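Local coordinates for genome polyprotein (Chicken sicinivirus JSY, PDB 6QWT), which includes the 3Dpol RNA-dependent RNA polymerase, the part described here, which most likely copies the viral RNA genome during replication, at residues M306-S311 with I329-D334; W230-S235 with Y359-A364; V420-C425 with I455-E460; L21-A26 with V409-G414; L86-M91 with Q258-I263. One frame throughout, in Å; residues are numbered along the deposited sequence.

Interaction 1 (M306-S311 with I329-D334)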
# COMPACT_ATOMS: atom_id res chain seq x y z
N MET A 306 5.50 4.88 -8.39
CA MET A 306 6.38 5.26 -9.48
C MET A 306 6.92 4.03 -10.20
O MET A 306 6.92 3.98 -11.43
CB MET A 306 7.51 6.14 -8.95
CG MET A 306 7.00 7.36 -8.21
SD MET A 306 8.27 8.45 -7.54
CE MET A 306 9.22 8.80 -8.99
N VAL A 307 7.33 3.00 -9.44
CA VAL A 307 7.79 1.75 -10.05
C VAL A 307 6.70 1.17 -10.95
O VAL A 307 6.95 0.76 -12.08
CB VAL A 307 8.20 0.74 -8.96
CG1 VAL A 307 8.32 -0.66 -9.55
CG2 VAL A 307 9.50 1.17 -8.31
N ASN A 308 5.47 1.13 -10.44
CA ASN A 308 4.36 0.58 -11.22
C ASN A 308 4.12 1.39 -12.49
O ASN A 308 3.93 0.82 -13.57
CB ASN A 308 3.11 0.54 -10.35
CG ASN A 308 2.17 -0.57 -10.74
OD1 ASN A 308 2.22 -1.07 -11.86
ND2 ASN A 308 1.34 -0.99 -9.79
N ASN A 309 4.12 2.73 -12.38
CA ASN A 309 3.94 3.57 -13.56
C ASN A 309 5.02 3.29 -14.59
O ASN A 309 4.73 3.10 -15.78
CB ASN A 309 3.96 5.05 -13.16
CG ASN A 309 2.57 5.58 -12.81
OD1 ASN A 309 1.97 6.34 -13.58
ND2 ASN A 309 2.06 5.20 -11.65
N ILE A 310 6.29 3.25 -14.16
CA ILE A 310 7.40 3.03 -15.07
C ILE A 310 7.27 1.67 -15.76
O ILE A 310 7.45 1.55 -16.97
CB ILE A 310 8.75 3.14 -14.32
CG1 ILE A 310 8.86 4.48 -13.60
CG2 ILE A 310 9.91 2.91 -15.27
CD1 ILE A 310 9.47 5.57 -14.41
N SER A 311 6.96 0.64 -14.98
CA SER A 311 6.88 -0.71 -15.53
C SER A 311 5.77 -0.82 -16.57
O SER A 311 5.98 -1.36 -17.66
CB SER A 311 6.66 -1.72 -14.40
OG SER A 311 7.69 -1.59 -13.43
N ILE A 329 -2.56 6.64 -16.07
CA ILE A 329 -2.34 5.55 -15.12
C ILE A 329 -2.66 6.06 -13.72
O ILE A 329 -2.39 7.22 -13.39
CB ILE A 329 -0.90 5.02 -15.21
CG1 ILE A 329 -0.66 4.35 -16.57
CG2 ILE A 329 -0.61 4.03 -14.09
CD1 ILE A 329 0.79 3.93 -16.82
N LEU A 330 -3.27 5.20 -12.91
CA LEU A 330 -3.51 5.50 -11.50
C LEU A 330 -3.18 4.26 -10.68
O LEU A 330 -3.78 3.20 -10.89
CB LEU A 330 -4.96 5.93 -11.26
CG LEU A 330 -5.27 6.48 -9.86
CD1 LEU A 330 -4.56 7.81 -9.61
CD2 LEU A 330 -6.77 6.64 -9.69
N CYS A 331 -2.24 4.40 -9.76
CA CYS A 331 -1.67 3.28 -9.03
C CYS A 331 -1.75 3.52 -7.53
O CYS A 331 -1.59 4.65 -7.05
CB CYS A 331 -0.20 3.06 -9.44
SG CYS A 331 0.05 2.38 -11.09
N TYR A 332 -2.00 2.44 -6.79
CA TYR A 332 -1.81 2.40 -5.34
C TYR A 332 -1.19 1.04 -5.03
O TYR A 332 -1.89 0.03 -5.01
CB TYR A 332 -3.11 2.61 -4.58
CG TYR A 332 -2.92 3.08 -3.14
CD1 TYR A 332 -3.63 4.17 -2.64
CD2 TYR A 332 -2.01 2.45 -2.29
CE1 TYR A 332 -3.45 4.60 -1.33
CE2 TYR A 332 -1.83 2.88 -0.99
CZ TYR A 332 -2.54 3.95 -0.51
OH TYR A 332 -2.36 4.38 0.78
N GLY A 333 0.11 1.03 -4.77
CA GLY A 333 0.80 -0.24 -4.57
C GLY A 333 0.81 -1.05 -5.85
O GLY A 333 1.25 -0.58 -6.91
N ASP A 334 0.33 -2.28 -5.78
CA ASP A 334 0.21 -3.10 -6.97
C ASP A 334 -1.15 -2.92 -7.65
O ASP A 334 -1.37 -3.52 -8.70
CB ASP A 334 0.44 -4.57 -6.63
CG ASP A 334 -0.32 -4.99 -5.39
OD1 ASP A 334 -1.04 -4.14 -4.83
OD2 ASP A 334 -0.19 -6.16 -4.98
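N308 and N309 carry a buried helix-on-sheet contact with I329, C331 and G333 in the polymerase palm. By sequence, helix 298-316 belongs to motif B and strand 327-332 leads into the YGDD turn of motif C, which in related polymerases forms part of the catalytic centre. The short axes approach to 8.2 Å with their directions 142° apart, so the helix packs obliquely antiparallel against one face of the sheet, the face of I329 and C331. L330 and Y332 turn to the other face.

N309 and I329 slide past each other in opposite directions, OD1 of N309 coming 3.5 Å from CG2 of I329. The ND2 of N309 is held by the carbonyls of G205 and S305, which fixes the rotation of its carboxamide and turns OD1 to the isoleucine. C331 fits between the two asparagines: its SG is 3.5 Å from N309 ND2 and 3.6 Å from N308 CB.

N308 serves the turn itself. With CG anti to the backbone N (chi1 -151°), its carboxamide is carried toward the turn, and its OD1 has a weak bond from Y234 OH of motif A. The other end of the same amide reaches motif C: ND2 donates to G333 O at 2.9 Å, with an N-H...O angle of 153°, meeting an in-plane lone pair of that carbonyl.

Interaction 2 (W230-S235 with Y359-A364)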
# COMPACT_ATOMS: atom_id res chain seq x y z
N TRP A 230 -9.05 -0.12 -17.74
CA TRP A 230 -8.64 -1.46 -17.34
C TRP A 230 -8.12 -1.46 -15.91
O TRP A 230 -7.46 -0.52 -15.47
CB TRP A 230 -7.56 -2.00 -18.28
CG TRP A 230 -8.02 -2.10 -19.70
CD1 TRP A 230 -7.78 -1.21 -20.71
CD2 TRP A 230 -8.83 -3.15 -20.27
NE1 TRP A 230 -8.38 -1.64 -21.87
CE2 TRP A 230 -9.02 -2.83 -21.62
CE3 TRP A 230 -9.39 -4.32 -19.76
CZ2 TRP A 230 -9.77 -3.64 -22.48
CZ3 TRP A 230 -10.13 -5.12 -20.61
CH2 TRP A 230 -10.31 -4.78 -21.96
N ALA A 231 -8.44 -2.53 -15.19
CA ALA A 231 -7.89 -2.79 -13.86
C ALA A 231 -7.09 -4.08 -13.89
O ALA A 231 -7.50 -5.05 -14.53
CB ALA A 231 -9.00 -2.89 -12.81
N LEU A 232 -5.95 -4.08 -13.21
CA LEU A 232 -5.19 -5.31 -13.04
C LEU A 232 -4.46 -5.27 -11.72
O LEU A 232 -4.30 -4.21 -11.10
CB LEU A 232 -4.21 -5.54 -14.20
CG LEU A 232 -3.15 -4.49 -14.52
CD1 LEU A 232 -1.95 -4.61 -13.59
CD2 LEU A 232 -2.71 -4.64 -15.97
N ASP A 233 -4.02 -6.44 -11.28
CA ASP A 233 -3.32 -6.60 -10.02
C ASP A 233 -2.08 -7.45 -10.25
O ASP A 233 -2.03 -8.27 -11.17
CB ASP A 233 -4.22 -7.24 -8.95
CG ASP A 233 -3.64 -7.13 -7.56
OD1 ASP A 233 -3.39 -8.18 -6.93
OD2 ASP A 233 -3.44 -5.99 -7.08
N TYR A 234 -1.07 -7.23 -9.42
CA TYR A 234 0.14 -8.03 -9.44
C TYR A 234 0.07 -9.10 -8.36
O TYR A 234 -0.45 -8.85 -7.26
CB TYR A 234 1.38 -7.17 -9.22
CG TYR A 234 1.68 -6.15 -10.31
CD1 TYR A 234 0.93 -4.99 -10.42
CD2 TYR A 234 2.72 -6.36 -11.21
CE1 TYR A 234 1.21 -4.06 -11.41
CE2 TYR A 234 3.00 -5.43 -12.19
CZ TYR A 234 2.25 -4.28 -12.29
OH TYR A 234 2.53 -3.36 -13.27
N SER A 235 0.59 -10.28 -8.67
CA SER A 235 0.85 -11.29 -7.66
C SER A 235 2.33 -11.21 -7.28
O SER A 235 3.20 -11.23 -8.16
CB SER A 235 0.50 -12.69 -8.17
OG SER A 235 0.78 -12.82 -9.56
N TYR A 359 7.35 -9.94 -13.42
CA TYR A 359 5.98 -9.61 -13.03
C TYR A 359 5.00 -10.65 -13.55
O TYR A 359 5.07 -11.05 -14.71
CB TYR A 359 5.60 -8.23 -13.56
CG TYR A 359 6.37 -7.06 -13.00
CD1 TYR A 359 6.57 -6.92 -11.63
CD2 TYR A 359 6.86 -6.07 -13.84
CE1 TYR A 359 7.27 -5.83 -11.12
CE2 TYR A 359 7.55 -4.99 -13.34
CZ TYR A 359 7.75 -4.87 -11.99
OH TYR A 359 8.44 -3.78 -11.51
N LYS A 360 4.08 -11.07 -12.69
CA LYS A 360 2.95 -11.92 -13.07
C LYS A 360 1.69 -11.12 -12.78
O LYS A 360 1.37 -10.86 -11.61
CB LYS A 360 2.96 -13.25 -12.32
CG LYS A 360 4.16 -14.14 -12.59
CD LYS A 360 4.14 -15.36 -11.67
CE LYS A 360 5.37 -16.23 -11.85
NZ LYS A 360 5.87 -16.79 -10.56
N VAL A 361 0.97 -10.73 -13.82
CA VAL A 361 -0.14 -9.80 -13.69
C VAL A 361 -1.45 -10.53 -13.98
O VAL A 361 -1.50 -11.43 -14.82
CB VAL A 361 0.06 -8.58 -14.60
CG1 VAL A 361 -0.47 -8.84 -16.00
CG2 VAL A 361 -0.60 -7.37 -13.99
N THR A 362 -2.50 -10.16 -13.24
CA THR A 362 -3.79 -10.84 -13.27
C THR A 362 -4.95 -9.85 -13.16
O THR A 362 -4.73 -8.69 -12.79
CB THR A 362 -3.89 -11.87 -12.13
OG1 THR A 362 -3.70 -11.21 -10.88
CG2 THR A 362 -2.87 -12.99 -12.29
N PRO A 363 -6.18 -10.26 -13.46
CA PRO A 363 -7.33 -9.39 -13.21
C PRO A 363 -7.48 -9.06 -11.73
O PRO A 363 -6.97 -9.76 -10.85
CB PRO A 363 -8.52 -10.22 -13.71
CG PRO A 363 -7.93 -11.11 -14.74
CD PRO A 363 -6.56 -11.45 -14.25
N ALA A 364 -8.20 -7.97 -11.46
CA ALA A 364 -8.31 -7.42 -10.12
C ALA A 364 -9.41 -8.05 -9.28
O ALA A 364 -9.50 -7.75 -8.08
CB ALA A 364 -8.54 -5.91 -10.19
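Y359 opens the segment by offering one face of its ring to Y234, a T-shaped pair with planes at 75° and centroids 5.3 Å apart. The touching atom is CE2 of Y234, 3.8 Å from CG of Y359 and displaced toward the rim of that ring. At K360 the backbone takes over. Its carbonyl O is gripped twice by S235, at 3.1 Å by the backbone N and at 2.9 Å by OG, which comes from above the carbonyl plane.

V361, in a non-hydrogen-bonded pair with Y234, places CG2 anti to its own backbone N and over the centre of the tyrosine ring. This CH-pi contact measures 4.3 Å from CG2 to the Y234 centroid and is only 3° off the ring normal. T362 then forms the antiparallel hydrogen-bonded pair with D233, the N of each residue 2.8 Å from the O of the other. Beyond P363, the CB of A364 rests 4.0 Å from that of A231.

Strand 360-362 is one edge of the four-stranded antiparallel palm sheet; strand 327-332 is the other. It lies beside motif A on strand 230-235, whose far side adjoins strand 335-340. Helix 346-356 covers V361 through A350 and binds Y234 OH through Y353, while Y359 OH bonds S311 of helix 298-316.

Interaction 3 (V420-C425 with I455-E460)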
# COMPACT_ATOMS: atom_id res chain seq x y z
N VAL A 420 -15.78 -1.38 15.78
CA VAL A 420 -15.73 -2.14 14.54
C VAL A 420 -16.97 -1.85 13.69
O VAL A 420 -16.87 -1.66 12.47
CB VAL A 420 -15.59 -3.64 14.84
CG1 VAL A 420 -15.73 -4.47 13.57
CG2 VAL A 420 -14.26 -3.92 15.52
N ILE A 421 -18.14 -1.81 14.32
CA ILE A 421 -19.38 -1.53 13.60
C ILE A 421 -19.36 -0.13 13.01
O ILE A 421 -19.75 0.09 11.86
CB ILE A 421 -20.59 -1.74 14.52
CG1 ILE A 421 -20.92 -3.22 14.64
CG2 ILE A 421 -21.80 -0.96 14.03
CD1 ILE A 421 -21.28 -3.61 16.03
N THR A 422 -18.90 0.85 13.79
CA THR A 422 -18.90 2.23 13.33
C THR A 422 -18.02 2.41 12.10
O THR A 422 -18.42 3.07 11.13
CB THR A 422 -18.45 3.16 14.46
OG1 THR A 422 -19.40 3.12 15.52
CG2 THR A 422 -18.33 4.59 13.96
N SER A 423 -16.82 1.81 12.10
CA SER A 423 -15.91 2.02 10.99
C SER A 423 -16.38 1.33 9.72
O SER A 423 -16.05 1.77 8.61
CB SER A 423 -14.50 1.56 11.37
OG SER A 423 -14.53 0.24 11.89
N LEU A 424 -17.15 0.24 9.85
CA LEU A 424 -17.69 -0.43 8.67
C LEU A 424 -18.91 0.29 8.10
O LEU A 424 -19.19 0.15 6.91
CB LEU A 424 -18.05 -1.88 9.01
CG LEU A 424 -16.85 -2.76 9.39
CD1 LEU A 424 -17.29 -4.14 9.83
CD2 LEU A 424 -15.84 -2.86 8.25
N CYS A 425 -19.63 1.05 8.93
CA CYS A 425 -20.72 1.88 8.41
C CYS A 425 -20.21 2.86 7.37
O CYS A 425 -20.91 3.16 6.39
CB CYS A 425 -21.41 2.61 9.56
SG CYS A 425 -22.35 1.53 10.65
N ILE A 455 -25.20 -0.13 17.58
CA ILE A 455 -25.80 1.13 17.16
C ILE A 455 -25.16 1.52 15.83
O ILE A 455 -23.93 1.67 15.75
CB ILE A 455 -25.59 2.24 18.21
CG1 ILE A 455 -26.25 1.85 19.54
CG2 ILE A 455 -26.13 3.56 17.70
CD1 ILE A 455 -27.77 1.91 19.52
N PHE A 456 -25.98 1.69 14.81
CA PHE A 456 -25.50 2.02 13.47
C PHE A 456 -25.69 3.51 13.20
O PHE A 456 -26.72 4.09 13.55
CB PHE A 456 -26.24 1.20 12.41
CG PHE A 456 -26.11 -0.29 12.60
CD1 PHE A 456 -25.05 -0.99 12.04
CD2 PHE A 456 -27.05 -1.00 13.33
CE1 PHE A 456 -24.93 -2.36 12.21
CE2 PHE A 456 -26.94 -2.37 13.51
CZ PHE A 456 -25.87 -3.05 12.95
N ILE A 457 -24.69 4.12 12.57
CA ILE A 457 -24.83 5.51 12.13
C ILE A 457 -25.98 5.60 11.14
O ILE A 457 -26.02 4.83 10.16
CB ILE A 457 -23.52 6.00 11.49
CG1 ILE A 457 -22.34 5.76 12.43
CG2 ILE A 457 -23.63 7.48 11.13
CD1 ILE A 457 -20.99 5.95 11.77
N PRO A 458 -26.95 6.50 11.34
CA PRO A 458 -28.09 6.56 10.42
C PRO A 458 -27.64 6.92 9.01
O PRO A 458 -26.68 7.68 8.81
CB PRO A 458 -28.98 7.66 11.02
CG PRO A 458 -28.52 7.79 12.45
CD PRO A 458 -27.06 7.48 12.43
N TYR A 459 -28.34 6.35 8.02
CA TYR A 459 -27.97 6.58 6.63
C TYR A 459 -27.99 8.07 6.28
O TYR A 459 -27.14 8.55 5.52
CB TYR A 459 -28.90 5.81 5.69
CG TYR A 459 -28.63 6.10 4.23
CD1 TYR A 459 -27.65 5.40 3.53
CD2 TYR A 459 -29.33 7.10 3.56
CE1 TYR A 459 -27.39 5.68 2.20
CE2 TYR A 459 -29.07 7.38 2.23
CZ TYR A 459 -28.10 6.67 1.56
OH TYR A 459 -27.84 6.94 0.23
N GLU A 460 -28.95 8.81 6.84
CA GLU A 460 -29.06 10.23 6.52
C GLU A 460 -27.83 11.00 6.98
O GLU A 460 -27.44 11.98 6.34
CB GLU A 460 -30.32 10.83 7.15
CG GLU A 460 -31.59 10.52 6.39
CD GLU A 460 -32.50 9.58 7.13
OE1 GLU A 460 -33.73 9.77 7.07
OE2 GLU A 460 -31.98 8.64 7.78
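C425 and F456 meet because each first torsion sets the side chain anti to its own carbonyl carbon, chi1 -70° placing SG of the cysteine and chi1 -58° placing CG of the phenylalanine. The result is a sulfur-aromatic contact in which SG lies at the ring edge, in its plane, 5.3 Å from the centroid of F456 and 83° off the ring normal. The atom of the ring nearest to SG is CD1 of F456, at 3.9 Å.

That same CD1 is shared with the preceding turn of the helix. CG2 of I421 approaches it to 3.8 Å, the two side chains meeting at a slant, and the same methyl also lies 3.8 Å from the carbonyl O of I455. One residue further on, I457 extends CD1 to the helix, 3.7 Å from CG2 of T422 and 4.0 Å from CB of C425; here the threonine and isoleucine chains cross at about a right angle. Q418 NE2 bonds both T422 OG1 and I455 O.

The contact therefore seats the linker before the last helix on helix 417-428, in the C-terminal part of the polymerase that forms the thumb in this family. P458 occupies the N-cap position of helix 459-469, whose L462 touches both C425 and I457. From helix 433-449, C440 packs on F456, and Y436 touches C425 and bonds I457 O.

Interaction 4 (L21-A26 with V409-G414)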
# COMPACT_ATOMS: atom_id res chain seq x y z
N LEU A 21 -7.19 -11.92 15.99
CA LEU A 21 -8.56 -11.89 15.49
C LEU A 21 -9.37 -13.00 16.15
O LEU A 21 -9.02 -14.19 16.03
CB LEU A 21 -8.58 -12.04 13.97
CG LEU A 21 -8.11 -10.83 13.16
CD1 LEU A 21 -7.81 -11.23 11.72
CD2 LEU A 21 -9.16 -9.73 13.21
N VAL A 22 -10.43 -12.63 16.85
CA VAL A 22 -11.33 -13.58 17.50
C VAL A 22 -12.75 -13.31 17.01
O VAL A 22 -13.07 -12.23 16.53
CB VAL A 22 -11.25 -13.49 19.04
CG1 VAL A 22 -9.82 -13.77 19.51
CG2 VAL A 22 -11.70 -12.13 19.52
N LYS A 23 -13.59 -14.33 17.14
CA LYS A 23 -14.97 -14.23 16.67
C LYS A 23 -15.70 -13.11 17.41
O LYS A 23 -15.59 -12.97 18.63
CB LYS A 23 -15.69 -15.56 16.86
CG LYS A 23 -15.14 -16.68 15.99
CD LYS A 23 -15.92 -17.97 16.19
CE LYS A 23 -15.41 -19.07 15.28
NZ LYS A 23 -16.12 -20.35 15.52
N SER A 24 -16.45 -12.32 16.66
CA SER A 24 -17.18 -11.18 17.18
C SER A 24 -18.60 -11.58 17.55
O SER A 24 -19.06 -12.67 17.20
CB SER A 24 -17.18 -10.05 16.14
OG SER A 24 -18.26 -10.20 15.23
N PRO A 25 -19.33 -10.72 18.27
CA PRO A 25 -20.75 -11.03 18.56
C PRO A 25 -21.62 -11.18 17.32
O PRO A 25 -22.77 -11.62 17.45
CB PRO A 25 -21.20 -9.82 19.40
CG PRO A 25 -19.94 -9.32 20.03
CD PRO A 25 -18.87 -9.53 19.01
N ALA A 26 -21.12 -10.83 16.14
CA ALA A 26 -21.88 -10.96 14.90
C ALA A 26 -21.41 -12.12 14.04
O ALA A 26 -21.75 -12.19 12.85
CB ALA A 26 -21.81 -9.65 14.10
N VAL A 409 -17.05 -7.76 9.89
CA VAL A 409 -17.86 -7.51 11.07
C VAL A 409 -17.94 -8.73 11.97
O VAL A 409 -18.27 -8.60 13.16
CB VAL A 409 -19.27 -7.04 10.66
CG1 VAL A 409 -20.11 -8.21 10.17
CG2 VAL A 409 -19.95 -6.32 11.82
N MET A 410 -17.63 -9.91 11.45
CA MET A 410 -17.72 -11.15 12.21
C MET A 410 -16.46 -11.42 13.02
O MET A 410 -16.36 -12.48 13.65
CB MET A 410 -18.01 -12.31 11.26
CG MET A 410 -19.21 -12.05 10.35
SD MET A 410 -19.98 -13.54 9.67
CE MET A 410 -18.87 -13.91 8.31
N TRP A 411 -15.51 -10.49 13.05
CA TRP A 411 -14.26 -10.67 13.78
C TRP A 411 -13.88 -9.36 14.46
O TRP A 411 -14.28 -8.28 14.03
CB TRP A 411 -13.13 -11.14 12.86
CG TRP A 411 -13.44 -12.40 12.12
CD1 TRP A 411 -14.10 -12.51 10.94
CD2 TRP A 411 -13.11 -13.74 12.52
NE1 TRP A 411 -14.20 -13.83 10.57
CE2 TRP A 411 -13.60 -14.60 11.53
CE3 TRP A 411 -12.44 -14.28 13.62
CZ2 TRP A 411 -13.45 -15.99 11.60
CZ3 TRP A 411 -12.29 -15.66 13.69
CH2 TRP A 411 -12.80 -16.49 12.69
N THR A 412 -13.09 -9.48 15.52
CA THR A 412 -12.61 -8.33 16.26
C THR A 412 -11.20 -8.59 16.75
O THR A 412 -10.76 -9.74 16.85
CB THR A 412 -13.53 -7.99 17.44
OG1 THR A 412 -13.04 -6.82 18.11
CG2 THR A 412 -13.58 -9.15 18.43
N ARG A 413 -10.48 -7.51 17.04
CA ARG A 413 -9.14 -7.60 17.60
C ARG A 413 -9.11 -7.36 19.10
O ARG A 413 -8.03 -7.33 19.69
CB ARG A 413 -8.19 -6.62 16.89
CG ARG A 413 -7.43 -7.23 15.72
CD ARG A 413 -6.84 -6.17 14.82
NE ARG A 413 -6.92 -6.56 13.41
CZ ARG A 413 -5.99 -7.26 12.78
NH1 ARG A 413 -4.90 -7.64 13.42
NH2 ARG A 413 -6.14 -7.57 11.50
N GLY A 414 -10.27 -7.18 19.74
CA GLY A 414 -10.36 -7.08 21.18
C GLY A 414 -10.78 -5.73 21.72
O GLY A 414 -10.96 -5.60 22.94
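V22 and T412 form an antiparallel hydrogen-bonded pair, the N of each 2.9 Å from the O of the other, and K23 with W411 is the following non-hydrogen-bonded pair of this two-stranded ribbon. S24 N continues the ladder to M410 O at 3.0 Å, but arrives well above that carbonyl plane as the second chain bends away from strand geometry.

The serine side chain makes good the change of course. With OG set between the backbone N and the carbonyl carbon (chi1 87°), it donates to V409 O at 2.6 Å, in the carbonyl plane and on a lone pair, and accepts from A26 N at 3.1 Å. The latter bond closes an ST turn, and T412 OG1 makes another by accepting from G414 N. On the face shared by V22 and T412, their CG2 methyls touch at 3.7 Å. The K23 chain lies alongside the indole of W411, CG 3.8 Å from CZ3. At the other end L21 lays CD2 over one face of the R413 guanidinium, 3.9 Å from NE, while R413 NH2 bonds D159 O.

The N-terminal region is thus joined to a segment 383 residues later, in the thumb, consistent with the closed right hand of picornaviral polymerases. F417 of helix 417-428 covers S24 and A26, helix 433-449 packs on A26 and V409, and P36 of strand 34-36 lies against L21 and W411.

Interaction 5 (L86-M91 with Q258-I263)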
# COMPACT_ATOMS: atom_id res chain seq x y z
N LEU A 86 12.81 19.98 -5.88
CA LEU A 86 12.24 19.63 -4.58
C LEU A 86 13.32 19.71 -3.51
O LEU A 86 14.52 19.64 -3.80
CB LEU A 86 11.63 18.23 -4.60
CG LEU A 86 10.47 18.00 -5.58
CD1 LEU A 86 10.12 16.52 -5.64
CD2 LEU A 86 9.26 18.82 -5.19
N HIS A 87 12.88 19.85 -2.27
CA HIS A 87 13.79 20.06 -1.14
C HIS A 87 13.53 19.01 -0.07
O HIS A 87 12.55 18.25 -0.12
CB HIS A 87 13.63 21.47 -0.56
CG HIS A 87 14.10 22.55 -1.48
ND1 HIS A 87 15.33 23.16 -1.35
CD2 HIS A 87 13.51 23.11 -2.56
CE1 HIS A 87 15.47 24.07 -2.30
NE2 HIS A 87 14.38 24.06 -3.05
N THR A 88 14.44 18.96 0.90
CA THR A 88 14.32 18.05 2.02
C THR A 88 13.57 18.72 3.17
O THR A 88 13.52 19.94 3.28
CB THR A 88 15.71 17.58 2.49
OG1 THR A 88 16.41 18.67 3.11
CG2 THR A 88 16.52 17.06 1.32
N LEU A 89 12.95 17.89 4.00
CA LEU A 89 12.30 18.36 5.21
C LEU A 89 13.30 18.40 6.35
O LEU A 89 14.22 17.58 6.43
CB LEU A 89 11.12 17.46 5.59
CG LEU A 89 9.92 17.39 4.64
CD1 LEU A 89 8.77 16.65 5.31
CD2 LEU A 89 9.49 18.79 4.22
N THR A 90 13.12 19.37 7.24
CA THR A 90 13.88 19.38 8.48
C THR A 90 13.51 18.16 9.32
O THR A 90 12.47 17.53 9.13
CB THR A 90 13.60 20.66 9.27
OG1 THR A 90 12.26 20.64 9.77
CG2 THR A 90 13.79 21.89 8.39
N MET A 91 14.39 17.82 10.26
CA MET A 91 14.12 16.67 11.12
C MET A 91 12.85 16.87 11.93
O MET A 91 12.07 15.93 12.12
CB MET A 91 15.31 16.40 12.04
CG MET A 91 15.12 15.16 12.89
SD MET A 91 16.47 14.87 14.03
CE MET A 91 17.85 14.73 12.91
N GLN A 258 16.99 18.66 -3.85
CA GLN A 258 18.10 19.52 -3.46
C GLN A 258 18.47 19.23 -2.01
O GLN A 258 17.63 19.36 -1.11
CB GLN A 258 17.73 20.99 -3.65
CG GLN A 258 17.11 21.31 -5.00
CD GLN A 258 18.06 21.05 -6.15
OE1 GLN A 258 19.19 21.55 -6.15
NE2 GLN A 258 17.62 20.28 -7.13
N LEU A 259 19.72 18.85 -1.78
CA LEU A 259 20.15 18.41 -0.46
C LEU A 259 20.76 19.57 0.33
O LEU A 259 21.43 20.43 -0.25
CB LEU A 259 21.16 17.28 -0.57
CG LEU A 259 20.63 15.97 -1.15
CD1 LEU A 259 21.73 14.92 -1.24
CD2 LEU A 259 19.46 15.45 -0.33
N PRO A 260 20.53 19.61 1.64
CA PRO A 260 21.14 20.65 2.47
C PRO A 260 22.60 20.33 2.76
O PRO A 260 23.05 19.21 2.50
CB PRO A 260 20.29 20.61 3.75
CG PRO A 260 19.87 19.19 3.85
CD PRO A 260 19.69 18.69 2.43
N PRO A 261 23.37 21.29 3.28
CA PRO A 261 24.82 21.05 3.44
C PRO A 261 25.18 19.91 4.37
O PRO A 261 26.24 19.30 4.20
CB PRO A 261 25.34 22.40 3.97
CG PRO A 261 24.30 23.40 3.59
CD PRO A 261 23.00 22.67 3.66
N SER A 262 24.34 19.60 5.36
CA SER A 262 24.68 18.59 6.35
C SER A 262 24.51 17.16 5.86
O SER A 262 24.73 16.22 6.64
CB SER A 262 23.83 18.78 7.62
OG SER A 262 22.47 19.01 7.29
N ILE A 263 24.11 16.95 4.61
CA ILE A 263 23.75 15.64 4.09
C ILE A 263 24.67 15.32 2.92
O ILE A 263 24.88 16.17 2.06
CB ILE A 263 22.27 15.58 3.64
CG1 ILE A 263 21.35 15.95 4.81
CG2 ILE A 263 21.93 14.21 3.11
CD1 ILE A 263 19.87 15.65 4.57
O HOH W 1 16.75 20.66 1.57
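Q258 donates its backbone N to L86 O across 2.7 Å, the one direct hydrogen bond between the segments and a nearly straight one at 168°. Beside it, CB of Q258 sits over one face of the H87 ring, 4.2 Å from the centroid and offset toward the rim, in a CH-pi contact. T88 and P260 then meet tip to tip, with OG1 of the threonine 3.3 Å from CD of the proline. CG2 of T88 also packs against that CD and lies 3.7 Å from CD2 of L259.

A water links T88 to Q258: it accepts from T88 N at 2.9 Å, donates to Q258 O at 3.1 Å and is also hydrogen-bonded to T88 OG1. The contact belongs to a very short, weakly bonded parallel pairing of strands 86-87 and 257-258 on the surface of the polymerase; L86 also bonds I256 through the backbone, and the Q258 amide folds back so that NE2 reaches I256 O.

Further out, P260 begins a type I beta turn closed by I263 N on P260 O. L189 of helix 180-189 supports both L259 and I263. Along the other chain, L86 packs on L193 of helix 191-198, and T90 is the N-cap of helix 91-96, its OG1 accepting from E93 N.

Interactions 1 and 2 are two sides of what is, as in related polymerases, the active-site framework: their centres lie 12 Å apart on the same palm sheet, and they bring together segments of motifs A, B and C. They meet directly where S311 OG and Y359 OH lie 3.0 Å apart and where D334 O comes 3.2 Å from Y234 CD1. Interactions 3 and 4 form a second pair, 16 Å between centres, in which helix 417-428 follows strand 411-412 and L424 CD1 packs 3.6 Å from V409 CB. This thumb cluster stands well clear of the palm, about 16 Å from interaction 1 at the nearest atoms. Interaction 5 lies across the chain's centre from interactions 2 and 4, about 46 Å from interaction 4 between centres.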